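Local coordinates for protein inositol-3-phosphate synthase (Caenorhabditis elegans, PDB 1VKO) that belongs to the myo-inositol-1-phosphate synthase family, whose fold includes a Rossmann-type nucleotide-binding domain, and carries a bound NAD, at residues L454-L457 and A458-S462; H223-H226 and I227-D230. All coordinates share one frame; numbering follows the deposited sequence.

Contact 1 (L454-L457 and A458-S462); sequences LTEL and ASRVS
Glu456 and Arg460 form a salt bridge across the C-terminal end of helix 440-458, where the chain leaves the helix. Glu456 starts with CG anti to its backbone N (chi1 -165°) and then bends at chi2, which turns the carboxylate back toward Arg460. The arginine bends at chi3 and presents its NE/NH2 side. Arg460 NH2 donates to the syn lone pair of Glu456 OE1 at 2.9 Å, while Arg460 NE reaches Glu456 OE2 at 3.1 Å and shares OE1 as well. The two planes lie only 11° apart, so the ions meet almost coplanar. Leu457 lays CD1 over one face of the Arg460 guanidinium, 4.1 Å from NH1. Close by, the hydroxyl OG of Ser459 turns back on the helix and donates to Glu456 O at 2.7 Å. Arg460 N bonds to Leu457 O, and the type I turn from Ala458 to Val461 closes with Val461 N on Ala458 O at 3.1 Å. Beyond the pair, Arg460 NH1 binds Val71 O and Glu456 OE2 takes Arg75 N. The turn thus leads helix 440-458 into strand 461-464 beside strand 56-71, with Val461 resting on Leu512 of helix 498-513.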
loop_
_atom_site.group_PDB
_atom_site.type_symbol
_atom_site.label_atom_id
_atom_site.label_comp_id
_atom_site.label_asym_id
_atom_site.label_seq_id
_atom_site.Cartn_x
_atom_site.Cartn_y
_atom_site.Cartn_z
ATOM N N LEU A 454 8.645 24.406 -25.327
ATOM C CA LEU A 454 9.544 23.690 -26.204
ATOM C C LEU A 454 9.169 23.870 -27.668
ATOM O O LEU A 454 10.042 23.780 -28.543
ATOM C CB LEU A 454 9.561 22.208 -25.826
ATOM C CG LEU A 454 10.160 22.001 -24.451
ATOM C CD1 LEU A 454 9.785 20.665 -23.915
ATOM C CD2 LEU A 454 11.699 22.238 -24.413
ATOM N N THR A 455 7.881 24.121 -27.946
ATOM C CA THR A 455 7.438 24.368 -29.320
ATOM C C THR A 455 7.984 25.685 -29.882
ATOM O O THR A 455 8.535 25.703 -30.980
ATOM C CB THR A 455 5.916 24.327 -29.439
ATOM O OG1 THR A 455 5.452 23.006 -29.143
ATOM C CG2 THR A 455 5.499 24.525 -30.904
ATOM N N GLU A 456 7.829 26.771 -29.122
ATOM C CA GLU A 456 8.353 28.074 -29.525
ATOM C C GLU A 456 9.862 28.008 -29.713
ATOM O O GLU A 456 10.408 28.653 -30.610
ATOM C CB GLU A 456 8.010 29.145 -28.494
ATOM C CG GLU A 456 8.187 30.576 -28.983
ATOM C CD GLU A 456 9.635 31.013 -29.049
ATOM O OE1 GLU A 456 10.387 30.704 -28.098
ATOM O OE2 GLU A 456 10.030 31.681 -30.046
ATOM N N LEU A 457 10.532 27.237 -28.858
ATOM C CA LEU A 457 11.964 27.057 -28.967
ATOM C C LEU A 457 12.264 26.332 -30.264
ATOM O O LEU A 457 13.111 26.779 -31.034
ATOM C CB LEU A 457 12.549 26.301 -27.767
ATOM C CG LEU A 457 13.947 25.698 -28.029
ATOM C CD1 LEU A 457 15.019 26.796 -28.252
ATOM C CD2 LEU A 457 14.373 24.725 -26.965
ATOM N N ALA A 458 11.576 25.229 -30.531
ATOM C CA ALA A 458 11.832 24.508 -31.774
ATOM C C ALA A 458 11.563 25.406 -33.004
ATOM O O ALA A 458 12.203 25.255 -34.070
ATOM C CB ALA A 458 11.021 23.220 -31.827
ATOM N N SER A 459 10.626 26.348 -32.851
ATOM C CA SER A 459 10.281 27.247 -33.937
ATOM C C SER A 459 11.459 28.165 -34.237
ATOM O O SER A 459 11.466 28.819 -35.277
ATOM C CB SER A 459 9.004 28.041 -33.633
ATOM O OG SER A 459 9.279 29.284 -33.017
ATOM N N ARG A 460 12.452 28.180 -33.334
ATOM C CA ARG A 460 13.675 29.003 -33.440
ATOM C C ARG A 460 14.925 28.243 -33.870
ATOM O O ARG A 460 16.000 28.820 -34.004
ATOM C CB ARG A 460 13.974 29.738 -32.125
ATOM C CG ARG A 460 13.174 31.021 -31.973
ATOM C CD ARG A 460 13.541 31.864 -30.739
ATOM N NE ARG A 460 13.030 31.268 -29.504
ATOM C CZ ARG A 460 13.760 30.834 -28.476
ATOM N NH1 ARG A 460 15.084 30.923 -28.455
ATOM N NH2 ARG A 460 13.137 30.314 -27.433
ATOM N N VAL A 461 14.802 26.948 -34.082
ATOM C CA VAL A 461 15.966 26.150 -34.448
ATOM C C VAL A 461 15.899 25.779 -35.932
ATOM O O VAL A 461 14.836 25.425 -36.440
ATOM C CB VAL A 461 16.082 24.867 -33.567
ATOM C CG1 VAL A 461 17.299 24.037 -33.962
ATOM C CG2 VAL A 461 16.130 25.224 -32.079
ATOM N N SER A 462 17.041 25.857 -36.612
ATOM C CA SER A 462 17.180 25.294 -37.960
ATOM C C SER A 462 18.548 24.626 -38.125
ATOM O O SER A 462 19.441 24.835 -37.326
ATOM C CB SER A 462 16.974 26.382 -39.012
ATOM O OG SER A 462 17.928 27.423 -38.849
#

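Contact 2 (H223-H226 and I227-D230); sequences HLEH and IRAD
Helix 220-238 leads into strand 242-247 of the parallel Rossmann-type sheet, and this contact is one stretch of it, where side chains three and four residues apart meet along the helix surface. His226 and Asp230 make the i to i+4 pair. The imidazole has its CG anti to the backbone N (chi1 -178°), which swings the ring toward the next turn, and Asp230 brings OD2 to the ring edge, 3.3 Å from His226 CD2. The carboxylate stands nearly upright to the ring, their planes 84° apart. A water in the ring plane lies 2.7 Å from His226 NE2 and also touches Asp230 OD2, although that second distance is short enough to make its exact position doubtful. Asp230 OD2 has a firmer partner in the indole NE1 of Trp159.

One step round the helix, the Glu225 and Arg228 side chains extend alongside each other in one direction. Their direct ion pair is long, with Glu225 OE2 and Arg228 NH1 3.9 Å apart. A water bridges them instead, donating to Glu225 OE2 at 2.6 Å and accepting from Arg228 NH1 at 3.1 Å in the guanidinium plane. The stronger hold on this arginine is Glu292, which forms a salt bridge with NE. Leu224 CD1 backs the aliphatic part of the same side chain, 4.2 Å from Arg228 CG.

Beneath these side chains run four i to i+4 backbone bonds, among them Ile227 N to His223 O (3.1 Å) and Ala229 N to Glu225 O. On the buried flank, Ile227 packs on Phe285 and Ala288 of helix 281-291, and its side chain lies about 8 Å from the bound NAD. A helix with one flank packed against its neighbours, leading into a strand of the parallel sheet, is typical of Rossmann-type folds.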
loop_
_atom_site.group_PDB
_atom_site.type_symbol
_atom_site.label_atom_id
_atom_site.label_comp_id
_atom_site.label_asym_id
_atom_site.label_seq_id
_atom_site.Cartn_x
_atom_site.Cartn_y
_atom_site.Cartn_z
ATOM N N HIS A 223 -17.589 26.457 -39.528
ATOM C CA HIS A 223 -16.893 26.304 -38.255
ATOM C C HIS A 223 -15.405 26.512 -38.395
ATOM O O HIS A 223 -14.815 27.268 -37.618
ATOM C CB HIS A 223 -17.226 24.994 -37.575
ATOM C CG HIS A 223 -18.652 24.917 -37.144
ATOM N ND1 HIS A 223 -19.342 23.728 -37.038
ATOM C CD2 HIS A 223 -19.534 25.894 -36.829
ATOM C CE1 HIS A 223 -20.591 23.976 -36.684
ATOM N NE2 HIS A 223 -20.733 25.282 -36.549
ATOM N N LEU A 224 -14.822 25.883 -39.417
ATOM C CA LEU A 224 -13.397 26.006 -39.724
ATOM C C LEU A 224 -12.990 27.454 -39.872
ATOM O O LEU A 224 -11.967 27.882 -39.344
ATOM C CB LEU A 224 -13.068 25.235 -41.006
ATOM C CG LEU A 224 -11.672 25.457 -41.550
ATOM C CD1 LEU A 224 -10.623 25.098 -40.541
ATOM C CD2 LEU A 224 -11.518 24.601 -42.785
ATOM N N GLU A 225 -13.809 28.197 -40.597
ATOM C CA GLU A 225 -13.553 29.591 -40.881
ATOM C C GLU A 225 -13.698 30.432 -39.631
ATOM O O GLU A 225 -13.016 31.436 -39.479
ATOM C CB GLU A 225 -14.534 30.081 -41.945
ATOM C CG GLU A 225 -14.085 29.800 -43.368
ATOM C CD GLU A 225 -12.764 30.458 -43.711
ATOM O OE1 GLU A 225 -12.412 31.523 -43.130
ATOM O OE2 GLU A 225 -12.066 29.905 -44.570
ATOM N N HIS A 226 -14.595 30.020 -38.738
ATOM C CA HIS A 226 -14.887 30.810 -37.545
ATOM C C HIS A 226 -13.686 30.783 -36.616
ATOM O O HIS A 226 -13.280 31.830 -36.088
ATOM C CB HIS A 226 -16.101 30.243 -36.827
ATOM C CG HIS A 226 -16.516 31.022 -35.619
ATOM N ND1 HIS A 226 -17.707 31.709 -35.554
ATOM C CD2 HIS A 226 -15.913 31.203 -34.421
ATOM C CE1 HIS A 226 -17.826 32.273 -34.366
ATOM N NE2 HIS A 226 -16.751 31.979 -33.658
ATOM N N ILE A 227 -13.122 29.592 -36.405
ATOM C CA ILE A 227 -11.897 29.443 -35.600
ATOM C C ILE A 227 -10.688 30.094 -36.265
ATOM O O ILE A 227 -9.850 30.662 -35.577
ATOM C CB ILE A 227 -11.567 27.971 -35.383
ATOM C CG1 ILE A 227 -12.785 27.217 -34.840
ATOM C CG2 ILE A 227 -10.363 27.857 -34.446
ATOM C CD1 ILE A 227 -13.193 27.603 -33.441
ATOM N N ARG A 228 -10.553 29.947 -37.588
ATOM C CA ARG A 228 -9.486 30.655 -38.292
ATOM C C ARG A 228 -9.590 32.134 -37.883
ATOM O O ARG A 228 -8.610 32.741 -37.477
ATOM C CB ARG A 228 -9.624 30.502 -39.808
ATOM C CG ARG A 228 -9.311 29.106 -40.291
ATOM C CD ARG A 228 -9.111 28.984 -41.775
ATOM N NE ARG A 228 -7.906 29.690 -42.189
ATOM C CZ ARG A 228 -7.512 29.826 -43.449
ATOM N NH1 ARG A 228 -8.221 29.306 -44.445
ATOM N NH2 ARG A 228 -6.389 30.473 -43.709
ATOM N N ALA A 229 -10.807 32.667 -37.941
ATOM C CA ALA A 229 -11.074 34.083 -37.653
ATOM C C ALA A 229 -10.619 34.416 -36.251
ATOM O O ALA A 229 -10.032 35.478 -36.016
ATOM C CB ALA A 229 -12.580 34.371 -37.831
ATOM N N ASP A 230 -10.825 33.457 -35.336
ATOM C CA ASP A 230 -10.491 33.601 -33.907
ATOM C C ASP A 230 -9.005 33.701 -33.688
ATOM O O ASP A 230 -8.532 34.472 -32.852
ATOM C CB ASP A 230 -11.086 32.462 -33.073
ATOM C CG ASP A 230 -12.588 32.633 -32.801
ATOM O OD1 ASP A 230 -13.132 33.778 -32.872
ATOM O OD2 ASP A 230 -13.309 31.672 -32.462
HETATM O O HOH W 1 -10.815 27.653 -44.422
HETATM O O HOH W 2 -15.420 31.582 -31.291
#

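Both contacts are local, tying side chains a few residues apart, but they stand at different depths: contact 1 is buried about 14 Å from the centre of the chain, contact 2 is partly buried about 25 Å from it. Their centres are 26 Å apart and their nearest atoms about 17 Å, so they do not touch, and they hold different elements. In contact 1 a helix ends and gives way to a strand, and its ion pair closes directly through three hydrogen bonds. Contact 2 stays within a continuing helix, where a water bridges Glu225 and Arg228, whose direct ion pair is long. The difference is consistent with their depth: directly paired in the buried contact, water-bridged in the partly buried one.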